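Long-range contacts in beta sliding clamp (Caulobacter crescentus, PDB 5WCE), which probably tethers DNA polymerases and other proteins to DNA as a ring-shaped homodimer, giving the replication machinery its processivity: residues Q73-A78 / L119-F124; R135-T140 / T226-V231; E142-I147 / L219-G224; R259-D264 / P359-D364; I330-R335 / F351-P356. All coordinates share one frame; numbering follows the deposited sequence. Where two conformers were deposited one is given.

Contact 1. Residues Q73-A78 / L119-F124; sequences QITAPA and LPAGDF
Thr75 and Leu119 hold this contact together, pairing as a single antiparallel hydrogen-bonded bridge. Leu119 N donates to Thr75 O at 3.3 Å, and the donor stands 45° out of the carbonyl plane. In return Leu119 O accepts two hydrogen bonds from one residue: a short one of 2.6 Å from Thr75 OG1, which also lies above the carbonyl plane, and a weak one from Thr75 N. The hydroxyl gets there because OG1 sits between the backbone N and the carbonyl carbon (chi1 79°); the same rotation sets CG2 anti to the carbonyl carbon. This methyl lies 3.9 Å from Ala121 CA and meets the Phe124 ring obliquely, 4.0 Å from CD1. An alanine at Thr75 would probably leave Leu119 O with the weak backbone bond alone from this strand and open a gap beside the Phe124 ring. Two residues earlier, Gln73 CB and Ala121 CB touch at 3.9 Å, the glutamine being exposed. Asn39 ND2, on the neighbouring strand 39-45, is a second partner of Thr75 OG1. The arrangement is an isolated beta bridge that pins a loop with a short 3-10 turn, residues 121-123, against an outermost strand of the N-terminal clamp domain.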
# COMPACT_ATOMS: atom_id res chain seq x y z
N GLN A 73 37.48 9.23 -1.13
CA GLN A 73 36.47 8.16 -0.98
C GLN A 73 36.03 8.00 0.45
O GLN A 73 36.85 7.98 1.37
CB GLN A 73 37.02 6.79 -1.37
CG GLN A 73 37.41 6.58 -2.80
CD GLN A 73 37.74 5.12 -3.05
OE1 GLN A 73 37.06 4.45 -3.83
NE2 GLN A 73 38.76 4.62 -2.34
N ILE A 74 34.73 7.85 0.65
CA ILE A 74 34.21 7.55 1.98
C ILE A 74 32.96 6.70 1.84
O ILE A 74 32.45 6.59 0.73
CB ILE A 74 33.81 8.84 2.70
CG1 ILE A 74 32.69 9.54 1.91
CG2 ILE A 74 35.00 9.74 2.96
CD1 ILE A 74 32.30 10.89 2.40
N THR A 75 32.48 6.15 2.95
CA THR A 75 31.20 5.47 2.93
C THR A 75 30.26 6.12 3.93
O THR A 75 30.70 6.59 5.01
CB THR A 75 31.24 3.94 3.16
OG1 THR A 75 31.38 3.65 4.55
CG2 THR A 75 32.39 3.32 2.35
N ALA A 76 28.99 6.15 3.56
CA ALA A 76 28.00 6.81 4.41
C ALA A 76 26.63 6.14 4.26
O ALA A 76 26.37 5.52 3.21
CB ALA A 76 27.94 8.30 4.00
N PRO A 77 25.76 6.26 5.29
CA PRO A 77 24.49 5.54 5.30
C PRO A 77 23.59 5.87 4.09
O PRO A 77 23.31 7.03 3.80
CB PRO A 77 23.84 5.91 6.65
CG PRO A 77 24.93 6.47 7.45
CD PRO A 77 25.95 7.02 6.54
N ALA A 78 23.15 4.84 3.41
CA ALA A 78 22.54 5.01 2.10
C ALA A 78 21.13 5.61 2.13
O ALA A 78 20.89 6.64 1.50
CB ALA A 78 22.52 3.69 1.38
N LEU A 119 32.07 5.02 7.54
CA LEU A 119 32.92 3.87 7.71
C LEU A 119 33.97 3.89 6.58
O LEU A 119 33.70 4.35 5.46
CB LEU A 119 32.10 2.59 7.76
CG LEU A 119 31.16 2.46 8.97
CD1 LEU A 119 30.15 1.35 8.73
CD2 LEU A 119 31.96 2.19 10.28
N PRO A 120 35.15 3.37 6.88
CA PRO A 120 36.24 3.39 5.92
C PRO A 120 35.95 2.69 4.60
O PRO A 120 35.38 1.58 4.58
CB PRO A 120 37.39 2.68 6.64
CG PRO A 120 36.95 2.40 8.00
CD PRO A 120 35.49 2.65 8.12
N ALA A 121 36.34 3.35 3.54
CA ALA A 121 36.22 2.86 2.21
C ALA A 121 36.93 1.52 1.99
O ALA A 121 36.41 0.70 1.23
CB ALA A 121 36.68 3.92 1.21
N GLY A 122 38.04 1.26 2.69
CA GLY A 122 38.76 -0.02 2.59
C GLY A 122 38.02 -1.23 3.14
O GLY A 122 38.42 -2.36 2.86
N ASP A 123 36.95 -1.04 3.91
CA ASP A 123 36.17 -2.18 4.36
C ASP A 123 34.97 -2.45 3.45
O ASP A 123 34.23 -3.34 3.73
CB ASP A 123 35.72 -1.98 5.81
CG ASP A 123 36.87 -1.93 6.78
OD1 ASP A 123 37.81 -2.76 6.65
OD2 ASP A 123 36.83 -1.08 7.68
N PHE A 124 34.76 -1.63 2.43
CA PHE A 124 33.60 -1.76 1.59
C PHE A 124 33.87 -2.92 0.59
O PHE A 124 34.96 -2.99 0.05
CB PHE A 124 33.35 -0.49 0.81
CG PHE A 124 32.01 -0.44 0.20
CD1 PHE A 124 30.92 -0.13 0.99
CD2 PHE A 124 31.82 -0.74 -1.14
CE1 PHE A 124 29.66 -0.11 0.44
CE2 PHE A 124 30.54 -0.71 -1.68
CZ PHE A 124 29.45 -0.41 -0.87

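Contact 2. Residues R135-T140 / T226-V231; sequences RIAVDT and TVDLQV
Arg135 lays its guanidinium beside two flat groups of strand 226-231, Gln230 over one face and Asp228 at the edge. The setting is an antiparallel strand pair, strand 136-139 closing one side of an eight-stranded sheet in which strand 226-231 is its neighbour. The amide of Gln230 has OE1 over the guanidinium centre, 4.2 Å above the guanidinium plane, and its own plane is turned by 34°. Asp228 OD2 lies near the guanidinium plane, the carboxylate being twisted by 66°; Arg135 NE and Asp228 OD2 stay 4.3 Å apart, beyond a salt bridge, while the closer touch is made by Arg135 CD. The true ion-pair partner of Arg135 NE is Glu239 on the next strand, and Gln230 NE2 donates to Ser133 O.

Ile136 pairs with Leu229 and Val138 with Val227 as hydrogen-bonded pairs, each through two backbone bonds, among them Ile136 N to Leu229 O at 2.8 Å. Ala137 faces Asp228 in a non-hydrogen-bonded pair. The side chains of Ile136, Val138, Val227 and Leu229 fill the buried face, where Val138 CG2 comes to Leu229 CB at 4.1 Å; Ala137 and Asp228 take the other. Where strand 136-139 gives way to the following helix, Asp139 OD1 caps Glu142 N. Thr140 OG1, bonded to Gly224 O, also lies 3.5 Å from Val227 CG2.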
# COMPACT_ATOMS: atom_id res chain seq x y z
N ARG A 135 30.75 -6.58 -24.01
CA ARG A 135 29.43 -5.98 -23.99
C ARG A 135 28.61 -6.44 -25.20
O ARG A 135 29.07 -6.43 -26.32
CB ARG A 135 29.52 -4.46 -23.97
CG ARG A 135 29.97 -3.94 -22.62
CD ARG A 135 30.31 -2.46 -22.69
NE ARG A 135 30.78 -2.02 -21.39
CZ ARG A 135 31.99 -2.28 -20.89
NH1 ARG A 135 32.92 -2.97 -21.60
NH2 ARG A 135 32.30 -1.85 -19.68
N ILE A 136 27.38 -6.86 -24.90
CA ILE A 136 26.39 -7.26 -25.88
C ILE A 136 25.23 -6.26 -25.76
O ILE A 136 24.55 -6.23 -24.75
CB ILE A 136 25.89 -8.66 -25.55
CG1 ILE A 136 27.03 -9.67 -25.63
CG2 ILE A 136 24.75 -9.03 -26.47
CD1 ILE A 136 26.78 -10.98 -24.92
N ALA A 137 24.99 -5.46 -26.79
CA ALA A 137 23.88 -4.49 -26.80
C ALA A 137 22.57 -5.22 -27.04
O ALA A 137 22.45 -5.99 -27.99
CB ALA A 137 24.08 -3.42 -27.85
N VAL A 138 21.64 -5.03 -26.10
CA VAL A 138 20.31 -5.61 -26.16
C VAL A 138 19.30 -4.50 -26.18
O VAL A 138 19.29 -3.63 -25.31
CB VAL A 138 20.02 -6.56 -24.97
CG1 VAL A 138 18.70 -7.28 -25.18
CG2 VAL A 138 21.17 -7.56 -24.80
N ASP A 139 18.41 -4.55 -27.17
CA ASP A 139 17.30 -3.60 -27.17
C ASP A 139 16.54 -3.60 -25.83
O ASP A 139 16.11 -4.66 -25.33
CB ASP A 139 16.35 -3.91 -28.35
CG ASP A 139 15.23 -2.95 -28.41
OD1 ASP A 139 14.23 -3.07 -27.66
OD2 ASP A 139 15.37 -2.01 -29.18
N THR A 140 16.34 -2.42 -25.27
CA THR A 140 15.83 -2.29 -23.92
C THR A 140 14.40 -2.78 -23.78
O THR A 140 14.05 -3.43 -22.79
CB THR A 140 15.91 -0.81 -23.44
OG1 THR A 140 17.28 -0.37 -23.42
CG2 THR A 140 15.35 -0.66 -22.07
N THR A 226 19.24 0.87 -25.70
CA THR A 226 19.81 -0.43 -25.44
C THR A 226 20.40 -0.49 -24.04
O THR A 226 20.66 0.53 -23.39
CB THR A 226 20.88 -0.84 -26.47
OG1 THR A 226 21.97 0.04 -26.42
CG2 THR A 226 20.34 -0.82 -27.89
N VAL A 227 20.51 -1.72 -23.56
CA VAL A 227 21.19 -2.08 -22.30
C VAL A 227 22.33 -3.00 -22.74
O VAL A 227 22.12 -3.93 -23.57
CB VAL A 227 20.25 -2.81 -21.34
CG1 VAL A 227 20.98 -3.41 -20.13
CG2 VAL A 227 19.15 -1.88 -20.91
N ASP A 228 23.54 -2.73 -22.23
CA ASP A 228 24.65 -3.62 -22.41
C ASP A 228 24.65 -4.80 -21.40
O ASP A 228 24.51 -4.61 -20.17
CB ASP A 228 25.97 -2.82 -22.39
CG ASP A 228 26.25 -2.12 -23.72
OD1 ASP A 228 25.47 -2.25 -24.68
OD2 ASP A 228 27.28 -1.48 -23.85
N LEU A 229 24.81 -6.03 -21.92
CA LEU A 229 24.82 -7.22 -21.12
C LEU A 229 26.19 -7.88 -21.25
O LEU A 229 26.79 -7.99 -22.36
CB LEU A 229 23.70 -8.17 -21.57
CG LEU A 229 23.59 -9.53 -20.90
CD1 LEU A 229 23.18 -9.40 -19.44
CD2 LEU A 229 22.53 -10.34 -21.62
N GLN A 230 26.72 -8.32 -20.11
CA GLN A 230 27.90 -9.14 -20.07
C GLN A 230 27.62 -10.35 -19.23
O GLN A 230 26.88 -10.29 -18.23
CB GLN A 230 29.12 -8.38 -19.55
CG GLN A 230 29.51 -7.21 -20.40
CD GLN A 230 30.51 -6.30 -19.69
OE1 GLN A 230 30.13 -5.49 -18.85
NE2 GLN A 230 31.76 -6.45 -20.02
N VAL A 231 28.21 -11.47 -19.65
CA VAL A 231 27.95 -12.73 -18.99
C VAL A 231 29.23 -13.54 -18.86
O VAL A 231 30.09 -13.50 -19.73
CB VAL A 231 26.93 -13.55 -19.79
CG1 VAL A 231 26.64 -14.86 -19.09
CG2 VAL A 231 25.65 -12.77 -19.98

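Contact 3. Residues E142-I147 / L219-G224; sequences ELIRLI and LMESAG
Met220, following on from Leu219 of helix 210-220, reaches into a patch made by Leu143, Ile144 and Ile147 of helix 140-148, and it meets each of them differently. Ile147 comes tip to tip: its CD1 and the Met220 CE are 3.4 Å apart, tighter than ordinary van der Waals contact. Leu143 crosses the methionine at about a right angle, setting CD2 against CE at 3.5 Å and CG against SD at 3.9 Å. Ile144 instead slides past in the opposite direction, with CG1 the same 3.9 Å from both CB and SD of Met220.

The shape of the methionine explains this sharing. Its chain is extended through chi2 (173°), which carries SD out alongside Ile144, and then bends at chi3 (-138°), bringing CE against both Leu143 and Ile147. On the facing helix, Leu143 has CG anti to its backbone N (chi1 -166°), which sets that carbon against Met220 SD. An alanine at Leu143 would probably open a gap on one side of the Met220 methyl, leaving Ile147 as its main neighbour on helix 140-148 and its rotation less restrained.

Phe240 of strand 235-240 also packs on Met220, and Arg217 of helix 210-220 on Ile144 and Ile147, so the two helices pack together beside strand 235-240. The groups that carry the contact are hydrocarbon and thioether. It therefore rests on shape and burial of apolar surface, without directional bonds between the two segments.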
# COMPACT_ATOMS: atom_id res chain seq x y z
N GLU A 142 12.92 -4.97 -25.74
CA GLU A 142 13.08 -6.41 -25.85
C GLU A 142 13.44 -7.06 -24.51
O GLU A 142 12.81 -8.08 -24.12
CB GLU A 142 14.06 -6.78 -26.93
CG GLU A 142 13.59 -6.47 -28.36
CD GLU A 142 12.34 -7.26 -28.71
OE1 GLU A 142 12.46 -8.45 -28.94
OE2 GLU A 142 11.25 -6.67 -28.74
N LEU A 143 14.42 -6.48 -23.79
CA LEU A 143 14.82 -7.04 -22.51
C LEU A 143 13.69 -6.94 -21.49
O LEU A 143 13.44 -7.88 -20.69
CB LEU A 143 16.13 -6.39 -22.03
CG LEU A 143 16.88 -7.04 -20.89
CD1 LEU A 143 17.13 -8.50 -21.23
CD2 LEU A 143 18.22 -6.27 -20.71
N ILE A 144 13.00 -5.80 -21.54
CA ILE A 144 11.86 -5.56 -20.66
C ILE A 144 10.79 -6.66 -20.92
O ILE A 144 10.28 -7.20 -19.98
CB ILE A 144 11.27 -4.13 -20.79
CG1 ILE A 144 12.16 -3.13 -20.04
CG2 ILE A 144 9.82 -4.06 -20.22
CD1 ILE A 144 11.77 -1.65 -20.28
N ARG A 145 10.54 -6.95 -22.17
CA ARG A 145 9.55 -7.99 -22.54
C ARG A 145 10.01 -9.36 -21.99
O ARG A 145 9.22 -10.06 -21.37
CB ARG A 145 9.31 -8.03 -24.03
CG ARG A 145 8.43 -9.18 -24.51
CD ARG A 145 8.26 -9.19 -26.01
NE ARG A 145 7.77 -10.51 -26.48
CZ ARG A 145 8.55 -11.57 -26.68
NH1 ARG A 145 9.87 -11.54 -26.40
NH2 ARG A 145 8.02 -12.72 -27.09
N LEU A 146 11.28 -9.71 -22.18
CA LEU A 146 11.78 -10.98 -21.64
C LEU A 146 11.50 -11.15 -20.19
O LEU A 146 11.08 -12.25 -19.74
CB LEU A 146 13.27 -11.21 -21.95
CG LEU A 146 13.74 -11.41 -23.39
CD1 LEU A 146 15.23 -11.73 -23.42
CD2 LEU A 146 12.96 -12.48 -24.16
N ILE A 147 11.73 -10.08 -19.42
CA ILE A 147 11.53 -10.11 -18.01
C ILE A 147 10.03 -10.09 -17.63
O ILE A 147 9.55 -10.94 -16.85
CB ILE A 147 12.31 -8.96 -17.28
CG1 ILE A 147 13.80 -9.21 -17.40
CG2 ILE A 147 11.90 -8.85 -15.84
CD1 ILE A 147 14.67 -7.99 -17.07
N LEU A 219 16.01 -0.41 -13.06
CA LEU A 219 16.93 0.43 -13.82
C LEU A 219 16.60 0.56 -15.29
O LEU A 219 16.84 1.62 -15.93
CB LEU A 219 18.37 -0.06 -13.62
CG LEU A 219 18.91 0.13 -12.19
CD1 LEU A 219 20.21 -0.62 -11.91
CD2 LEU A 219 19.14 1.61 -11.83
N MET A 220 16.06 -0.52 -15.88
CA MET A 220 15.55 -0.44 -17.24
C MET A 220 14.48 0.60 -17.45
O MET A 220 14.36 1.07 -18.56
CB MET A 220 14.98 -1.79 -17.68
CG MET A 220 16.07 -2.71 -18.09
SD MET A 220 15.44 -4.36 -18.42
CE MET A 220 16.75 -5.30 -17.63
N GLU A 221 13.71 0.97 -16.41
CA GLU A 221 12.67 1.99 -16.58
C GLU A 221 13.27 3.35 -16.98
O GLU A 221 12.61 4.10 -17.69
CB GLU A 221 11.71 2.10 -15.40
CG GLU A 221 10.27 2.41 -15.87
CD GLU A 221 9.54 1.20 -16.44
OE1 GLU A 221 8.77 0.56 -15.70
OE2 GLU A 221 9.72 0.85 -17.63
N SER A 222 14.52 3.65 -16.58
CA SER A 222 15.20 4.92 -16.90
C SER A 222 16.30 4.78 -17.97
O SER A 222 17.04 5.75 -18.21
CB SER A 222 15.88 5.46 -15.63
OG SER A 222 15.03 5.55 -14.49
N ALA A 223 16.42 3.62 -18.62
CA ALA A 223 17.50 3.35 -19.57
C ALA A 223 17.25 3.99 -20.91
O ALA A 223 16.19 4.51 -21.14
CB ALA A 223 17.70 1.84 -19.75
N GLY A 224 18.24 3.91 -21.79
CA GLY A 224 18.17 4.37 -23.18
C GLY A 224 17.66 3.31 -24.14
O GLY A 224 16.93 2.40 -23.73

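Contact 4. Residues R259-D264 / P359-D364; sequences RVIPRD and PTLVVD
Pro262 and Leu361 form the close-packed part of this contact. The proline ring crosses the leucine obliquely, its CG 4.0 Å from Leu361 CB, and the same CG lies 3.6 Å from Pro359 O, so one ring carbon bears on both a side chain and a carbonyl. CG of the leucine is anti to its backbone N (chi1 -174°), a rotation that sets CG on the side of the loop 259-264. From there the two methyls reach different partners. CD2 comes to Pro262 O at 3.8 Å, while CD1 meets Ile261 CG2 at 4.0 Å. Behind Ile261, the residues Leu189 and Leu191 of strand 188-195 and Val373 of strand 370-374 continue the apolar layer.

The looser part lies around Val260, whose side chain comes no nearer than 4.8 Å to the strand segment; it is the carbonyl, Val260 O, that touches Pro359 CB, at 3.8 Å. The two prolines also meet less closely, Pro262 CG to Pro359 CB at 4.2 Å. Past Pro262 the solvent side begins.

Here the loop before strand 267-272 is laid against strand 360-364, an inner strand of the eight-stranded sheet shared by the central and C-terminal domains. The polar atoms in the contact are backbone carbonyls, Val260 O, Pro262 O and Pro359 O, each against carbon. Pro359 O finds its bond with Asn265 ND2, just past the loop. The join between the two segments thus depends on the fit of proline and branched aliphatic groups.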
# COMPACT_ATOMS: atom_id res chain seq x y z
N ARG A 259 11.94 -30.89 -21.21
CA ARG A 259 11.22 -32.14 -20.89
C ARG A 259 9.84 -31.93 -20.27
O ARG A 259 8.98 -32.81 -20.30
CB ARG A 259 12.07 -33.01 -19.95
N VAL A 260 9.65 -30.74 -19.71
CA VAL A 260 8.44 -30.34 -19.03
C VAL A 260 7.46 -29.65 -20.00
O VAL A 260 6.26 -29.63 -19.75
CB VAL A 260 8.78 -29.37 -17.87
CG1 VAL A 260 7.54 -29.10 -17.03
CG2 VAL A 260 9.90 -29.96 -16.99
N ILE A 261 7.98 -29.04 -21.06
CA ILE A 261 7.17 -28.26 -21.97
C ILE A 261 6.58 -29.24 -22.96
O ILE A 261 7.30 -29.81 -23.79
CB ILE A 261 7.92 -27.13 -22.70
CG1 ILE A 261 8.44 -26.12 -21.68
CG2 ILE A 261 6.99 -26.46 -23.72
CD1 ILE A 261 9.13 -24.91 -22.26
N PRO A 262 5.26 -29.45 -22.87
CA PRO A 262 4.64 -30.44 -23.75
C PRO A 262 4.68 -30.08 -25.24
O PRO A 262 4.35 -28.96 -25.63
CB PRO A 262 3.19 -30.53 -23.25
CG PRO A 262 2.97 -29.33 -22.39
CD PRO A 262 4.28 -28.62 -22.15
N ARG A 263 5.06 -31.05 -26.08
CA ARG A 263 5.15 -30.83 -27.54
C ARG A 263 3.99 -31.42 -28.29
O ARG A 263 3.68 -30.95 -29.38
CB ARG A 263 6.42 -31.46 -28.09
CG ARG A 263 7.69 -30.84 -27.57
CD ARG A 263 8.90 -31.64 -28.07
NE ARG A 263 10.12 -30.89 -27.77
N ASP A 264 3.38 -32.44 -27.72
CA ASP A 264 2.43 -33.26 -28.45
C ASP A 264 1.01 -33.17 -27.94
O ASP A 264 0.21 -34.01 -28.31
CB ASP A 264 2.91 -34.72 -28.37
CG ASP A 264 4.32 -34.90 -28.89
OD1 ASP A 264 4.66 -34.22 -29.89
OD2 ASP A 264 5.09 -35.69 -28.29
N PRO A 359 1.11 -31.92 -17.82
CA PRO A 359 1.26 -30.48 -18.02
C PRO A 359 0.44 -29.95 -19.20
O PRO A 359 0.34 -30.61 -20.23
CB PRO A 359 2.77 -30.32 -18.32
CG PRO A 359 3.40 -31.52 -17.70
CD PRO A 359 2.40 -32.63 -17.90
N THR A 360 -0.05 -28.70 -19.06
CA THR A 360 -0.85 -28.05 -20.02
C THR A 360 -0.07 -26.88 -20.59
O THR A 360 0.52 -26.16 -19.86
CB THR A 360 -2.16 -27.57 -19.35
OG1 THR A 360 -2.92 -28.71 -18.91
CG2 THR A 360 -3.01 -26.81 -20.26
N LEU A 361 -0.11 -26.70 -21.90
CA LEU A 361 0.58 -25.61 -22.61
C LEU A 361 -0.44 -24.53 -22.87
O LEU A 361 -1.59 -24.82 -23.26
CB LEU A 361 1.12 -26.10 -23.96
CG LEU A 361 1.98 -25.16 -24.77
CD1 LEU A 361 3.25 -24.93 -23.98
CD2 LEU A 361 2.36 -25.72 -26.13
N VAL A 362 -0.05 -23.28 -22.65
CA VAL A 362 -0.86 -22.15 -23.06
C VAL A 362 -0.01 -21.32 -24.01
O VAL A 362 1.17 -20.98 -23.69
CB VAL A 362 -1.28 -21.29 -21.86
CG1 VAL A 362 -2.27 -20.23 -22.30
CG2 VAL A 362 -1.89 -22.18 -20.78
N VAL A 363 -0.57 -21.03 -25.17
CA VAL A 363 0.12 -20.23 -26.17
C VAL A 363 -0.68 -18.98 -26.48
O VAL A 363 -1.90 -18.95 -26.30
CB VAL A 363 0.51 -20.99 -27.44
CG1 VAL A 363 1.51 -22.13 -27.17
CG2 VAL A 363 -0.64 -21.49 -28.19
N ASP A 364 0.03 -17.96 -26.94
CA ASP A 364 -0.53 -16.66 -27.20
C ASP A 364 -0.55 -16.48 -28.72
O ASP A 364 0.53 -16.32 -29.34
CB ASP A 364 0.31 -15.55 -26.59
CG ASP A 364 -0.31 -14.19 -26.76
OD1 ASP A 364 -1.16 -14.02 -27.70
OD2 ASP A 364 0.04 -13.26 -25.99

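Contact 5. Residues I330-R335 / F351-P356; sequences IGFNAR and FRFADP
Ile330 and Phe353 pack across the space between two beta-sheets of the C-terminal clamp domain, strand 328-333 belonging to one and strand 348-353 to the other. The apolar contacts come first. Two methyls of Ile330 approach the Phe353 ring: CD1 stands at its edge, near the ring plane, 4.0 Å from CD2, and CG2 is equally far from CE2. The first torsion (chi1 -166°) puts CG1 anti to the backbone N and CG2 between N and the carbonyl carbon, and the second (chi2 172°) extends CD1 to the ring edge.

The aromatic pair is looser. Phe332 and Phe353 cross obliquely and meet edge to edge, each CE2 near the plane of the other ring, 4.2 Å apart. Phe353 also has an edge-to-face partner in Phe328, and Thr360 of the neighbouring strand 360-364 touches Ile330, Phe332 and Phe353.

Contacts of carbon with backbone oxygen form a third group, in the loop that follows strand 348-353. Ile330 CG1 lies 3.7 Å from Pro356 O. In the same loop Asp355 binds Ser358 OG and Ala357 N with its carboxylate.

The polar link between the segments is indirect: one water accepts from Gly331 N at 3.0 Å and donates to Pro356 O at 3.3 Å.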
# COMPACT_ATOMS: atom_id res chain seq x y z
N ILE A 330 -10.11 -31.14 -15.29
CA ILE A 330 -8.74 -30.85 -14.87
C ILE A 330 -8.82 -29.69 -13.88
O ILE A 330 -9.70 -28.82 -14.01
CB ILE A 330 -7.86 -30.54 -16.11
CG1 ILE A 330 -6.37 -30.56 -15.80
CG2 ILE A 330 -8.25 -29.23 -16.78
CD1 ILE A 330 -5.50 -30.46 -17.04
N GLY A 331 -7.90 -29.69 -12.93
CA GLY A 331 -7.82 -28.66 -11.90
C GLY A 331 -6.55 -27.85 -12.03
O GLY A 331 -5.44 -28.40 -12.33
N PHE A 332 -6.65 -26.55 -11.73
CA PHE A 332 -5.49 -25.67 -11.65
C PHE A 332 -5.59 -24.75 -10.42
O PHE A 332 -6.66 -24.51 -9.91
CB PHE A 332 -5.32 -24.78 -12.86
CG PHE A 332 -5.08 -25.52 -14.15
CD1 PHE A 332 -3.92 -26.28 -14.32
CD2 PHE A 332 -5.97 -25.41 -15.19
CE1 PHE A 332 -3.69 -26.97 -15.47
CE2 PHE A 332 -5.74 -26.10 -16.37
CZ PHE A 332 -4.60 -26.89 -16.50
N ASN A 333 -4.43 -24.34 -9.92
CA ASN A 333 -4.38 -23.23 -8.95
C ASN A 333 -4.89 -21.99 -9.68
O ASN A 333 -4.41 -21.62 -10.76
CB ASN A 333 -2.92 -23.08 -8.43
CG ASN A 333 -2.75 -21.93 -7.44
OD1 ASN A 333 -3.04 -20.81 -7.75
ND2 ASN A 333 -2.19 -22.23 -6.29
N ALA A 334 -5.91 -21.38 -9.12
CA ALA A 334 -6.56 -20.23 -9.77
C ALA A 334 -5.62 -19.06 -10.02
O ALA A 334 -5.67 -18.46 -11.10
CB ALA A 334 -7.81 -19.76 -9.01
N ARG A 335 -4.75 -18.76 -9.06
CA ARG A 335 -3.80 -17.67 -9.22
C ARG A 335 -2.84 -17.94 -10.39
O ARG A 335 -2.57 -17.06 -11.22
CB ARG A 335 -3.01 -17.40 -7.89
CG ARG A 335 -1.97 -16.27 -7.98
CD ARG A 335 -2.50 -14.99 -8.64
NE ARG A 335 -3.75 -14.54 -8.03
CZ ARG A 335 -4.65 -13.68 -8.57
NH1 ARG A 335 -4.46 -13.15 -9.78
NH2 ARG A 335 -5.76 -13.36 -7.88
N PHE A 351 -5.17 -23.10 -25.36
CA PHE A 351 -4.73 -24.10 -24.41
C PHE A 351 -4.58 -25.43 -25.12
O PHE A 351 -5.46 -25.81 -25.95
CB PHE A 351 -5.78 -24.29 -23.30
CG PHE A 351 -5.86 -23.16 -22.34
CD1 PHE A 351 -6.40 -21.91 -22.75
CD2 PHE A 351 -5.46 -23.32 -21.03
CE1 PHE A 351 -6.51 -20.87 -21.83
CE2 PHE A 351 -5.56 -22.28 -20.14
CZ PHE A 351 -6.04 -21.05 -20.55
N ARG A 352 -3.51 -26.14 -24.80
CA ARG A 352 -3.27 -27.50 -25.31
C ARG A 352 -3.14 -28.50 -24.16
O ARG A 352 -2.20 -28.44 -23.37
CB ARG A 352 -2.05 -27.56 -26.22
CG ARG A 352 -2.12 -26.48 -27.29
CD ARG A 352 -1.05 -26.70 -28.36
NE ARG A 352 -1.07 -25.59 -29.30
CZ ARG A 352 -0.09 -25.30 -30.16
NH1 ARG A 352 1.01 -26.05 -30.22
NH2 ARG A 352 -0.21 -24.27 -30.98
N PHE A 353 -4.08 -29.43 -24.10
CA PHE A 353 -4.15 -30.41 -23.03
C PHE A 353 -3.83 -31.80 -23.55
O PHE A 353 -4.00 -32.09 -24.75
CB PHE A 353 -5.60 -30.48 -22.47
CG PHE A 353 -6.17 -29.19 -21.96
CD1 PHE A 353 -6.87 -28.34 -22.79
CD2 PHE A 353 -6.07 -28.86 -20.61
CE1 PHE A 353 -7.44 -27.16 -22.30
CE2 PHE A 353 -6.66 -27.67 -20.13
CZ PHE A 353 -7.33 -26.83 -20.96
N ALA A 354 -3.32 -32.65 -22.67
CA ALA A 354 -3.17 -34.09 -22.96
C ALA A 354 -4.16 -34.80 -22.04
O ALA A 354 -5.33 -34.81 -22.36
CB ALA A 354 -1.75 -34.55 -22.80
N ASP A 355 -3.74 -35.39 -20.93
CA ASP A 355 -4.67 -36.00 -19.97
C ASP A 355 -4.73 -35.09 -18.75
O ASP A 355 -3.94 -34.12 -18.66
CB ASP A 355 -4.25 -37.44 -19.63
CG ASP A 355 -2.89 -37.53 -19.09
OD1 ASP A 355 -2.69 -37.23 -17.91
OD2 ASP A 355 -1.98 -37.91 -19.86
N PRO A 356 -5.64 -35.38 -17.79
CA PRO A 356 -5.75 -34.48 -16.63
C PRO A 356 -4.55 -34.47 -15.69
O PRO A 356 -4.49 -33.63 -14.83
CB PRO A 356 -6.99 -35.02 -15.89
CG PRO A 356 -7.83 -35.57 -17.00
CD PRO A 356 -6.85 -36.25 -17.90
O HOH W 1 -6.57 -32.40 -12.62

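In the fold
Along the chain contact 1 comes first, in the N-terminal domain; contacts 2 and 3 follow in the central domain, and contacts 4 and 5 in the C-terminal domain. Contacts 2 and 3, centres about 10 Å apart, touch: strand 136-139 runs into helix 140-148, and helix 210-220 is followed by strand 226-231. Contacts 4 and 5, centres about 11 Å apart, share a sheet in which strands 348-353 and 360-364 are neighbours. The centres of contacts 1 and 2 are about 30 Å apart, yet both reach one eight-stranded sheet, joining N-terminal and central domains. From contact 1 to contact 5 the centres are about 53 Å apart, so the set spans the three-domain arc that forms half the clamp ring.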